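Local coordinates for aldehyde dehydrogenase family protein (Pseudomonas syringae pv. tomato, PDB 6X9L) that probably oxidises long-chain aliphatic aldehydes as an NAD-dependent aldehyde dehydrogenase, and is held here with NAD and octanal bound, at residues I231-S236 and A241-A246; A153-W158 and G220-H225; R58-A63 and I149-L154. The protein carries 1 engineered substitution. All coordinates share one frame; numbering follows the deposited sequence.

Interaction 1: I231-S236 and A241-A246. With NAD (nicotinamide-adenine-dinucleotide), chain D.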
loop_
_atom_site.group_PDB
_atom_site.type_symbol
_atom_site.label_atom_id
_atom_site.label_comp_id
_atom_site.label_asym_id
_atom_site.label_seq_id
_atom_site.Cartn_x
_atom_site.Cartn_y
_atom_site.Cartn_z
ATOM N N ILE A 231 -5.610 3.777 7.470
ATOM C CA ILE A 231 -6.999 4.028 7.112
ATOM C C ILE A 231 -7.386 3.081 5.974
ATOM O O ILE A 231 -6.618 2.869 5.027
ATOM C CB ILE A 231 -7.264 5.508 6.717
ATOM C CG1 ILE A 231 -8.765 5.731 6.492
ATOM C CG2 ILE A 231 -6.507 5.902 5.446
ATOM C CD1 ILE A 231 -9.215 7.172 6.673
ATOM N N SER A 232 -8.567 2.485 6.100
ATOM C CA SER A 232 -9.117 1.577 5.108
ATOM C C SER A 232 -10.501 2.084 4.720
ATOM O O SER A 232 -11.344 2.337 5.591
ATOM C CB SER A 232 -9.202 0.138 5.644
ATOM O OG SER A 232 -9.711 -0.733 4.649
ATOM N N ILE A 233 -10.728 2.251 3.425
ATOM C CA ILE A 233 -11.987 2.785 2.936
ATOM C C ILE A 233 -12.512 1.895 1.821
ATOM O O ILE A 233 -11.773 1.542 0.891
ATOM C CB ILE A 233 -11.870 4.235 2.428
ATOM C CG1 ILE A 233 -13.228 4.669 1.862
ATOM C CG2 ILE A 233 -10.742 4.368 1.388
ATOM C CD1 ILE A 233 -13.416 6.163 1.702
ATOM N N THR A 234 -13.792 1.544 1.931
ATOM C CA THR A 234 -14.595 0.938 0.880
ATOM C C THR A 234 -15.649 1.956 0.449
ATOM O O THR A 234 -16.552 2.286 1.226
ATOM C CB THR A 234 -15.232 -0.340 1.398
ATOM O OG1 THR A 234 -14.184 -1.270 1.714
ATOM C CG2 THR A 234 -16.192 -0.921 0.371
ATOM N N GLY A 235 -15.526 2.458 -0.775
ATOM C CA GLY A 235 -16.423 3.501 -1.245
ATOM C C GLY A 235 -16.145 3.884 -2.688
ATOM O O GLY A 235 -15.587 3.100 -3.466
ATOM N N SER A 236 -16.544 5.106 -3.037
ATOM C CA SER A 236 -16.401 5.576 -4.399
ATOM C C SER A 236 -14.960 5.965 -4.678
ATOM O O SER A 236 -14.202 6.314 -3.776
ATOM C CB SER A 236 -17.307 6.782 -4.653
ATOM O OG SER A 236 -16.875 7.925 -3.935
ATOM N N ALA A 241 -9.841 8.643 -3.418
ATOM C CA ALA A 241 -8.692 9.478 -3.744
ATOM C C ALA A 241 -8.550 10.628 -2.752
ATOM O O ALA A 241 -7.430 10.955 -2.335
ATOM C CB ALA A 241 -8.809 9.996 -5.182
ATOM N N LEU A 242 -9.676 11.238 -2.342
ATOM C CA LEU A 242 -9.623 12.303 -1.338
ATOM C C LEU A 242 -9.045 11.808 -0.021
ATOM O O LEU A 242 -8.265 12.524 0.625
ATOM C CB LEU A 242 -11.001 12.892 -1.093
ATOM C CG LEU A 242 -11.610 13.639 -2.261
ATOM C CD1 LEU A 242 -13.017 14.021 -1.849
ATOM C CD2 LEU A 242 -10.760 14.864 -2.640
ATOM N N VAL A 243 -9.398 10.593 0.402
ATOM C CA VAL A 243 -8.776 10.102 1.626
ATOM C C VAL A 243 -7.282 9.849 1.392
ATOM O O VAL A 243 -6.445 10.223 2.223
ATOM C CB VAL A 243 -9.497 8.859 2.206
ATOM C CG1 VAL A 243 -10.808 8.597 1.538
ATOM C CG2 VAL A 243 -8.622 7.633 2.158
ATOM N N ALA A 244 -6.911 9.258 0.248
ATOM C CA ALA A 244 -5.490 9.069 -0.036
ATOM C C ALA A 244 -4.733 10.389 0.061
ATOM O O ALA A 244 -3.683 10.475 0.713
ATOM C CB ALA A 244 -5.297 8.453 -1.417
ATOM N N GLN A 245 -5.262 11.432 -0.585
ATOM C CA GLN A 245 -4.628 12.746 -0.548
ATOM C C GLN A 245 -4.587 13.310 0.862
ATOM O O GLN A 245 -3.578 13.896 1.265
ATOM C CB GLN A 245 -5.365 13.714 -1.473
ATOM C CG GLN A 245 -4.915 13.632 -2.909
ATOM C CD GLN A 245 -5.988 14.080 -3.878
ATOM O OE1 GLN A 245 -7.064 14.522 -3.466
ATOM N NE2 GLN A 245 -5.701 13.963 -5.176
ATOM N N ALA A 246 -5.674 13.150 1.623
ATOM C CA ALA A 246 -5.690 13.677 2.985
ATOM C C ALA A 246 -4.692 12.955 3.871
ATOM O O ALA A 246 -4.126 13.569 4.786
ATOM C CB ALA A 246 -7.099 13.583 3.589
HETATM P PA NAD D . -18.947 6.834 -1.225
HETATM O O1A NAD D . -17.609 6.810 -1.874
HETATM O O2A NAD D . -19.783 7.984 -1.637
HETATM O O5B NAD D . -18.817 6.783 0.387
HETATM C C5B NAD D . -18.129 5.728 1.035
HETATM C C4B NAD D . -17.776 6.132 2.473
HETATM O O4B NAD D . -16.910 7.248 2.436
HETATM C C3B NAD D . -18.980 6.586 3.287
HETATM O O3B NAD D . -18.791 6.158 4.629
HETATM C C2B NAD D . -18.925 8.103 3.220
HETATM O O2B NAD D . -19.486 8.730 4.354
HETATM C C1B NAD D . -17.437 8.311 3.220
HETATM N N9A NAD D . -17.004 9.533 2.554
HETATM C C8A NAD D . -17.614 10.227 1.530
HETATM N N7A NAD D . -16.796 11.256 1.203
HETATM C C5A NAD D . -15.698 11.218 1.994
HETATM C C6A NAD D . -14.567 12.014 2.081
HETATM N N6A NAD D . -14.347 12.961 1.170
HETATM N N1A NAD D . -13.594 11.692 3.004
HETATM C C2A NAD D . -13.736 10.602 3.831
HETATM N N3A NAD D . -14.861 9.810 3.743
HETATM C C4A NAD D . -15.817 10.129 2.840
HETATM O O3 NAD D . -19.627 5.393 -1.460
HETATM P PN NAD D . -20.943 5.021 -2.306
HETATM O O1N NAD D . -20.724 5.361 -3.733
HETATM O O2N NAD D . -22.138 5.532 -1.612
HETATM O O5D NAD D . -20.757 3.416 -2.066
HETATM C C5D NAD D . -20.840 2.540 -3.162
HETATM C C4D NAD D . -19.455 2.424 -3.803
HETATM O O4D NAD D . -18.625 1.596 -3.006
HETATM C C3D NAD D . -19.547 1.766 -5.167
HETATM O O3D NAD D . -18.573 2.329 -6.010
HETATM C C2D NAD D . -19.129 0.350 -4.865
HETATM O O2D NAD D . -18.619 -0.318 -5.999
HETATM C C1D NAD D . -18.061 0.572 -3.799
HETATM N N1N NAD D . -17.843 -0.704 -3.107
HETATM C C2N NAD D . -16.645 -1.349 -3.250
HETATM C C3N NAD D . -16.442 -2.582 -2.645
HETATM C C7N NAD D . -15.157 -3.337 -2.788
HETATM O O7N NAD D . -14.948 -4.400 -1.894
HETATM N N7N NAD D . -14.259 -3.028 -3.727
HETATM C C4N NAD D . -17.461 -3.161 -1.898
HETATM C C5N NAD D . -18.674 -2.501 -1.768
HETATM C C6N NAD D . -18.861 -1.271 -2.389
#

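Interaction 2: A153-W158 and G220-H225. With NAD (nicotinamide-adenine-dinucleotide), chain D.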
loop_
_atom_site.group_PDB
_atom_site.type_symbol
_atom_site.label_atom_id
_atom_site.label_comp_id
_atom_site.label_asym_id
_atom_site.label_seq_id
_atom_site.Cartn_x
_atom_site.Cartn_y
_atom_site.Cartn_z
ATOM N N ALA A 153 -8.418 3.640 10.982
ATOM C CA ALA A 153 -9.667 4.279 10.582
ATOM C C ALA A 153 -10.369 3.427 9.533
ATOM O O ALA A 153 -9.774 3.086 8.505
ATOM C CB ALA A 153 -9.421 5.681 10.021
ATOM N N LEU A 154 -11.631 3.091 9.783
ATOM C CA LEU A 154 -12.421 2.289 8.858
ATOM C C LEU A 154 -13.630 3.084 8.389
ATOM O O LEU A 154 -14.409 3.588 9.209
ATOM C CB LEU A 154 -12.875 0.989 9.513
ATOM C CG LEU A 154 -11.799 0.331 10.377
ATOM C CD1 LEU A 154 -12.397 -0.880 11.137
ATOM C CD2 LEU A 154 -10.556 -0.048 9.548
ATOM N N ILE A 155 -13.790 3.180 7.072
ATOM C CA ILE A 155 -14.909 3.876 6.455
ATOM C C ILE A 155 -15.604 2.899 5.503
ATOM O O ILE A 155 -14.947 2.266 4.661
ATOM C CB ILE A 155 -14.438 5.144 5.717
ATOM C CG1 ILE A 155 -13.689 6.069 6.677
ATOM C CG2 ILE A 155 -15.592 5.876 5.105
ATOM C CD1 ILE A 155 -13.071 7.251 5.978
ATOM N N THR A 156 -16.922 2.777 5.633
ATOM C CA THR A 156 -17.671 1.760 4.916
ATOM C C THR A 156 -18.880 2.332 4.184
ATOM O O THR A 156 -19.407 3.395 4.544
ATOM C CB THR A 156 -18.114 0.648 5.882
ATOM O OG1 THR A 156 -18.706 1.228 7.045
ATOM C CG2 THR A 156 -16.910 -0.206 6.286
ATOM N N PRO A 157 -19.348 1.628 3.121
ATOM C CA PRO A 157 -20.478 2.114 2.316
ATOM C C PRO A 157 -21.800 1.540 2.803
ATOM O O PRO A 157 -21.842 0.847 3.823
ATOM C CB PRO A 157 -20.126 1.595 0.925
ATOM C CG PRO A 157 -19.548 0.205 1.266
ATOM C CD PRO A 157 -18.827 0.351 2.596
ATOM N N TRP A 158 -22.887 1.772 2.061
ATOM C CA TRP A 158 -24.215 1.390 2.538
ATOM C C TRP A 158 -24.802 0.147 1.870
ATOM O O TRP A 158 -25.870 -0.312 2.297
ATOM C CB TRP A 158 -25.185 2.554 2.342
ATOM C CG TRP A 158 -25.101 3.141 0.959
ATOM C CD1 TRP A 158 -24.546 4.347 0.611
ATOM C CD2 TRP A 158 -25.598 2.565 -0.258
ATOM N NE1 TRP A 158 -24.664 4.542 -0.730
ATOM C CE2 TRP A 158 -25.309 3.466 -1.290
ATOM C CE3 TRP A 158 -26.263 1.378 -0.569
ATOM C CZ2 TRP A 158 -25.660 3.210 -2.628
ATOM C CZ3 TRP A 158 -26.600 1.130 -1.895
ATOM C CH2 TRP A 158 -26.304 2.031 -2.899
ATOM N N GLY A 220 -12.906 12.890 6.751
ATOM C CA GLY A 220 -11.771 13.766 6.521
ATOM C C GLY A 220 -10.893 13.896 7.750
ATOM O O GLY A 220 -9.657 13.826 7.659
ATOM N N ALA A 221 -11.522 14.089 8.916
ATOM C CA ALA A 221 -10.788 14.130 10.172
ATOM C C ALA A 221 -9.958 12.870 10.364
ATOM O O ALA A 221 -8.802 12.946 10.793
ATOM C CB ALA A 221 -11.750 14.324 11.341
ATOM N N MET A 222 -10.528 11.702 10.060
ATOM C CA MET A 222 -9.794 10.451 10.233
ATOM C C MET A 222 -8.598 10.385 9.289
ATOM O O MET A 222 -7.472 10.080 9.709
ATOM C CB MET A 222 -10.723 9.252 10.006
ATOM C CG MET A 222 -11.642 8.928 11.182
ATOM S SD MET A 222 -13.199 8.179 10.649
ATOM C CE MET A 222 -12.940 6.427 10.831
ATOM N N ALA A 223 -8.824 10.696 8.003
ATOM C CA ALA A 223 -7.758 10.593 7.010
ATOM C C ALA A 223 -6.567 11.463 7.381
ATOM O O ALA A 223 -5.418 11.110 7.075
ATOM C CB ALA A 223 -8.287 10.967 5.623
ATOM N N ALA A 224 -6.817 12.582 8.060
ATOM C CA ALA A 224 -5.779 13.539 8.402
ATOM C C ALA A 224 -5.261 13.411 9.827
ATOM O O ALA A 224 -4.370 14.173 10.213
ATOM C CB ALA A 224 -6.287 14.967 8.193
ATOM N N HIS A 225 -5.771 12.488 10.615
ATOM C CA HIS A 225 -5.450 12.520 12.032
ATOM C C HIS A 225 -3.996 12.114 12.259
ATOM O O HIS A 225 -3.541 11.099 11.721
ATOM C CB HIS A 225 -6.385 11.620 12.822
ATOM C CG HIS A 225 -6.403 11.927 14.286
ATOM N ND1 HIS A 225 -5.328 11.670 15.107
ATOM C CD2 HIS A 225 -7.361 12.473 15.076
ATOM C CE1 HIS A 225 -5.616 12.051 16.341
ATOM N NE2 HIS A 225 -6.846 12.538 16.350
HETATM P PA NAD D . -18.947 6.834 -1.225
HETATM O O1A NAD D . -17.609 6.810 -1.874
HETATM O O2A NAD D . -19.783 7.984 -1.637
HETATM O O5B NAD D . -18.817 6.783 0.387
HETATM C C5B NAD D . -18.129 5.728 1.035
HETATM C C4B NAD D . -17.776 6.132 2.473
HETATM O O4B NAD D . -16.910 7.248 2.436
HETATM C C3B NAD D . -18.980 6.586 3.287
HETATM O O3B NAD D . -18.791 6.158 4.629
HETATM C C2B NAD D . -18.925 8.103 3.220
HETATM O O2B NAD D . -19.486 8.730 4.354
HETATM C C1B NAD D . -17.437 8.311 3.220
HETATM N N9A NAD D . -17.004 9.533 2.554
HETATM C C8A NAD D . -17.614 10.227 1.530
HETATM N N7A NAD D . -16.796 11.256 1.203
HETATM C C5A NAD D . -15.698 11.218 1.994
HETATM C C6A NAD D . -14.567 12.014 2.081
HETATM N N6A NAD D . -14.347 12.961 1.170
HETATM N N1A NAD D . -13.594 11.692 3.004
HETATM C C2A NAD D . -13.736 10.602 3.831
HETATM N N3A NAD D . -14.861 9.810 3.743
HETATM C C4A NAD D . -15.817 10.129 2.840
HETATM O O3 NAD D . -19.627 5.393 -1.460
HETATM P PN NAD D . -20.943 5.021 -2.306
HETATM O O1N NAD D . -20.724 5.361 -3.733
HETATM O O2N NAD D . -22.138 5.532 -1.612
HETATM O O5D NAD D . -20.757 3.416 -2.066
HETATM C C5D NAD D . -20.840 2.540 -3.162
HETATM C C4D NAD D . -19.455 2.424 -3.803
HETATM O O4D NAD D . -18.625 1.596 -3.006
HETATM C C3D NAD D . -19.547 1.766 -5.167
HETATM O O3D NAD D . -18.573 2.329 -6.010
HETATM C C2D NAD D . -19.129 0.350 -4.865
HETATM O O2D NAD D . -18.619 -0.318 -5.999
HETATM C C1D NAD D . -18.061 0.572 -3.799
HETATM N N1N NAD D . -17.843 -0.704 -3.107
HETATM C C2N NAD D . -16.645 -1.349 -3.250
HETATM C C3N NAD D . -16.442 -2.582 -2.645
HETATM C C7N NAD D . -15.157 -3.337 -2.788
HETATM O O7N NAD D . -14.948 -4.400 -1.894
HETATM N N7N NAD D . -14.259 -3.028 -3.727
HETATM C C4N NAD D . -17.461 -3.161 -1.898
HETATM C C5N NAD D . -18.674 -2.501 -1.768
HETATM C C6N NAD D . -18.861 -1.271 -2.389
#

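Interaction 3: R58-A63 and I149-L154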
loop_
_atom_site.group_PDB
_atom_site.type_symbol
_atom_site.label_atom_id
_atom_site.label_comp_id
_atom_site.label_asym_id
_atom_site.label_seq_id
_atom_site.Cartn_x
_atom_site.Cartn_y
_atom_site.Cartn_z
ATOM N N ARG A 58 -11.900 12.218 20.323
ATOM C CA ARG A 58 -12.174 11.372 21.482
ATOM C C ARG A 58 -12.053 9.903 21.115
ATOM O O ARG A 58 -11.540 9.090 21.892
ATOM C CB ARG A 58 -13.567 11.661 22.037
ATOM C CG ARG A 58 -13.802 13.104 22.416
ATOM C CD ARG A 58 -15.161 13.283 23.072
ATOM N NE ARG A 58 -15.263 12.542 24.328
ATOM C CZ ARG A 58 -16.186 11.618 24.584
ATOM N NH1 ARG A 58 -17.106 11.326 23.670
ATOM N NH2 ARG A 58 -16.196 11.002 25.762
ATOM N N ALA A 59 -12.503 9.548 19.924
ATOM C CA ALA A 59 -12.474 8.150 19.532
ATOM C C ALA A 59 -11.043 7.676 19.295
ATOM O O ALA A 59 -10.653 6.604 19.780
ATOM C CB ALA A 59 -13.354 7.932 18.304
ATOM N N VAL A 60 -10.234 8.465 18.571
ATOM C CA VAL A 60 -8.833 8.087 18.358
ATOM C C VAL A 60 -8.106 7.960 19.701
ATOM O O VAL A 60 -7.358 6.994 19.934
ATOM C CB VAL A 60 -8.124 9.079 17.404
ATOM C CG1 VAL A 60 -6.657 8.709 17.218
ATOM C CG2 VAL A 60 -8.804 9.118 16.031
ATOM N N ALA A 61 -8.337 8.908 20.619
ATOM C CA ALA A 61 -7.734 8.805 21.946
ATOM C C ALA A 61 -8.105 7.493 22.634
ATOM O O ALA A 61 -7.250 6.842 23.249
ATOM C CB ALA A 61 -8.137 10.000 22.813
ATOM N N ALA A 62 -9.379 7.090 22.563
ATOM C CA ALA A 62 -9.755 5.819 23.180
ATOM C C ALA A 62 -9.026 4.665 22.515
ATOM O O ALA A 62 -8.483 3.783 23.199
ATOM C CB ALA A 62 -11.265 5.601 23.113
ATOM N N ALA A 63 -8.983 4.669 21.177
ATOM C CA ALA A 63 -8.286 3.606 20.455
ATOM C C ALA A 63 -6.811 3.569 20.841
ATOM O O ALA A 63 -6.261 2.510 21.162
ATOM C CB ALA A 63 -8.466 3.796 18.939
ATOM N N ILE A 149 -0.433 -2.826 13.200
ATOM C CA ILE A 149 0.090 -1.525 12.802
ATOM C C ILE A 149 -0.380 -0.417 13.743
ATOM O O ILE A 149 0.271 0.631 13.827
ATOM C CB ILE A 149 -0.279 -1.241 11.335
ATOM C CG1 ILE A 149 0.410 0.028 10.837
ATOM C CG2 ILE A 149 -1.805 -1.178 11.156
ATOM C CD1 ILE A 149 0.419 0.134 9.332
ATOM N N GLY A 150 -1.482 -0.623 14.468
ATOM C CA GLY A 150 -1.889 0.307 15.501
ATOM C C GLY A 150 -3.344 0.735 15.486
ATOM O O GLY A 150 -4.257 -0.101 15.481
ATOM N N VAL A 151 -3.569 2.050 15.518
ATOM C CA VAL A 151 -4.918 2.605 15.446
ATOM C C VAL A 151 -5.319 2.733 13.976
ATOM O O VAL A 151 -4.557 3.268 13.160
ATOM C CB VAL A 151 -4.986 3.965 16.169
ATOM C CG1 VAL A 151 -6.339 4.607 15.958
ATOM C CG2 VAL A 151 -4.680 3.811 17.653
ATOM N N CYS A 152 -6.521 2.251 13.637
ATOM C CA CYS A 152 -6.988 2.134 12.256
ATOM C C CYS A 152 -8.315 2.866 12.064
ATOM O O CYS A 152 -9.241 2.699 12.866
ATOM C CB CYS A 152 -7.175 0.651 11.858
ATOM S SG CYS A 152 -5.712 -0.378 12.013
ATOM N N ALA A 153 -8.418 3.640 10.982
ATOM C CA ALA A 153 -9.667 4.279 10.582
ATOM C C ALA A 153 -10.369 3.427 9.533
ATOM O O ALA A 153 -9.774 3.086 8.505
ATOM C CB ALA A 153 -9.421 5.681 10.021
ATOM N N LEU A 154 -11.631 3.091 9.783
ATOM C CA LEU A 154 -12.421 2.289 8.858
ATOM C C LEU A 154 -13.630 3.084 8.389
ATOM O O LEU A 154 -14.409 3.588 9.209
ATOM C CB LEU A 154 -12.875 0.989 9.513
ATOM C CG LEU A 154 -11.799 0.331 10.377
ATOM C CD1 LEU A 154 -12.397 -0.880 11.137
ATOM C CD2 LEU A 154 -10.556 -0.048 9.548
#

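Interaction 1: I231-S236 and A241-A246
Strand 231-234 and helix 237-247 come nearest at I233 and V243, whose CA atoms are 8.1 Å apart, a spacing bridged by side chains alone. The CB atoms of I231, I233 and V243 all point across the gap. V243 sets both methyls against I233, and one of them also reaches I231: its CG1 meets I233 CD1 at 3.6 Å, and its CG2 lies 4.0 Å from I233 CG2 and 4.3 Å from I231 CG2. I233 reaches this position with CG1 anti to the backbone N (chi1 177°) and an extended chain, so that CD1 also comes to 3.7 Å from O4B of the adenosine ribose. One side chain therefore packs on the helix and on NAD together. L242, one residue before V243, turns elsewhere and sets CD1 3.5 Å from the adenine amino nitrogen N6A. At the far end of the strand, T234 lays CG2 3.4 Å from C4N of the nicotinamide. S236 is the N-cap of the helix: its OG takes the A239 N-H, and both its N and OG are directed at phosphate oxygen O1A, although the modelled bonds are too short for the place of O1A to be trusted in detail. All three residues that touch are buried. Strand 230-234 runs between the parallel strands 143-155 and 253-257; K168 NZ binds the S232 and T234 hydroxyls, while helix 237-247 turns A241, A244 and Q245 to A248 and P249 of the second subunit.

Interaction 2: A153-W158 and G220-H225
M222 carries the contact by folding its end over A153 and L154. Its CG is anti to the carbonyl carbon, and the chain then bends at chi3 (97°), which brings the CE methyl to 3.7 Å from A153 CB and 3.6 Å from L154 O. The root of the same side chain is near as well, with M222 CB 3.8 Å from A153 CB, so the alanine methyl is met along the methionine from CB to CE. I155 CG1 lies a little farther from CE, at 4.2 Å. This is helix-on-strand packing in the Rossmann-like coenzyme domain of the aldehyde dehydrogenases: the axes of helix 220-224 and strand 153-155 approach to 9.0 Å at 145°, nearer antiparallel than parallel, over a face of the mixed sheet where strands 178-182, 143-155 and 230-234 run parallel, with V56 and K182 also against M222. Beyond M222 the strand end turns to NAD. I155 has CG2 anti to the backbone N, which leaves that methyl against the ribose oxygens O3B and O4B while CD1 approaches the adenine at N3A. T156 lends its backbone O to the ribose hydroxyl O3B (2.8 Å), and E185 is a further hydrogen-bonding partner of NAD. W158 NE1 makes a weak bond to phosphate oxygen O2N, 2.9 Å long but bent to 118° at the hydrogen, and P157 sets CG against C6N of the nicotinamide.

Interaction 3: R58-A63 and I149-L154
Helix 53-71 packs on the later part of strand 143-155, residues 151-154, in the Rossmann-like coenzyme domain, with A63 and V60 resting on V151. The closest pair of CA atoms, A63 and V151, is 6.1 Å apart, and A63 presents only a methyl there. That methyl, CB, faces the fork of the valine, 3.8 Å from V151 CG1 and 4.0 Å from V151 CG2. The second branch also reaches the helix backbone, CG2 lying 3.8 Å from the A63 carbonyl carbon. V151 holds CG1 anti to its own N (chi1 174°), which leaves CG2 beside that N and both methyls turned to the helix. V60, one turn earlier, adds a looser touch, its CG1 being 4.3 Å from V151 CG1, and also rests on H225 and I228. The contact is wholly apolar and its three touching residues are buried. Side-chain direction alternates along the strand: V151 points its CB at the helix, whereas C152 points away and meets V179 and Y476. D229 fixes the strand here by accepting the V151 N-H on OD2, and A63 O receives a weak bond from the T178 hydroxyl. N209, on strand 208-210, touches A59, A62 and A63. The V60 side chain is about 13 Å from the bound NAD, so this is structural packing away from the site, of the kind that lays helices over the largely parallel core of a mixed sheet in an alpha/beta sandwich of the Rossmann type.

Overall arrangement
From the N terminus, interaction 3 is the first to close, returning the chain at 149-154 to helix 53-71 after 85 intervening residues, most of them helical. Interaction 2 starts on the residues where it ends, since A153 and L154 belong to both, and closes a 61-residue loop at 220-225. Interaction 1 follows as a tight four-residue closure inside a beta-alpha-beta unit. The three run in series, without nesting or crossing. Strand 143-155 serves interactions 2 and 3, and its neighbour in the same sheet, strand 230-234, carries interaction 1: S232 pairs with A153 and I155, probably by hydrogen bonds. H225 CE1 lies 3.6 Å from V60 CG1. The centres of interactions 1 and 2 are 7 Å apart, and both reach NAD.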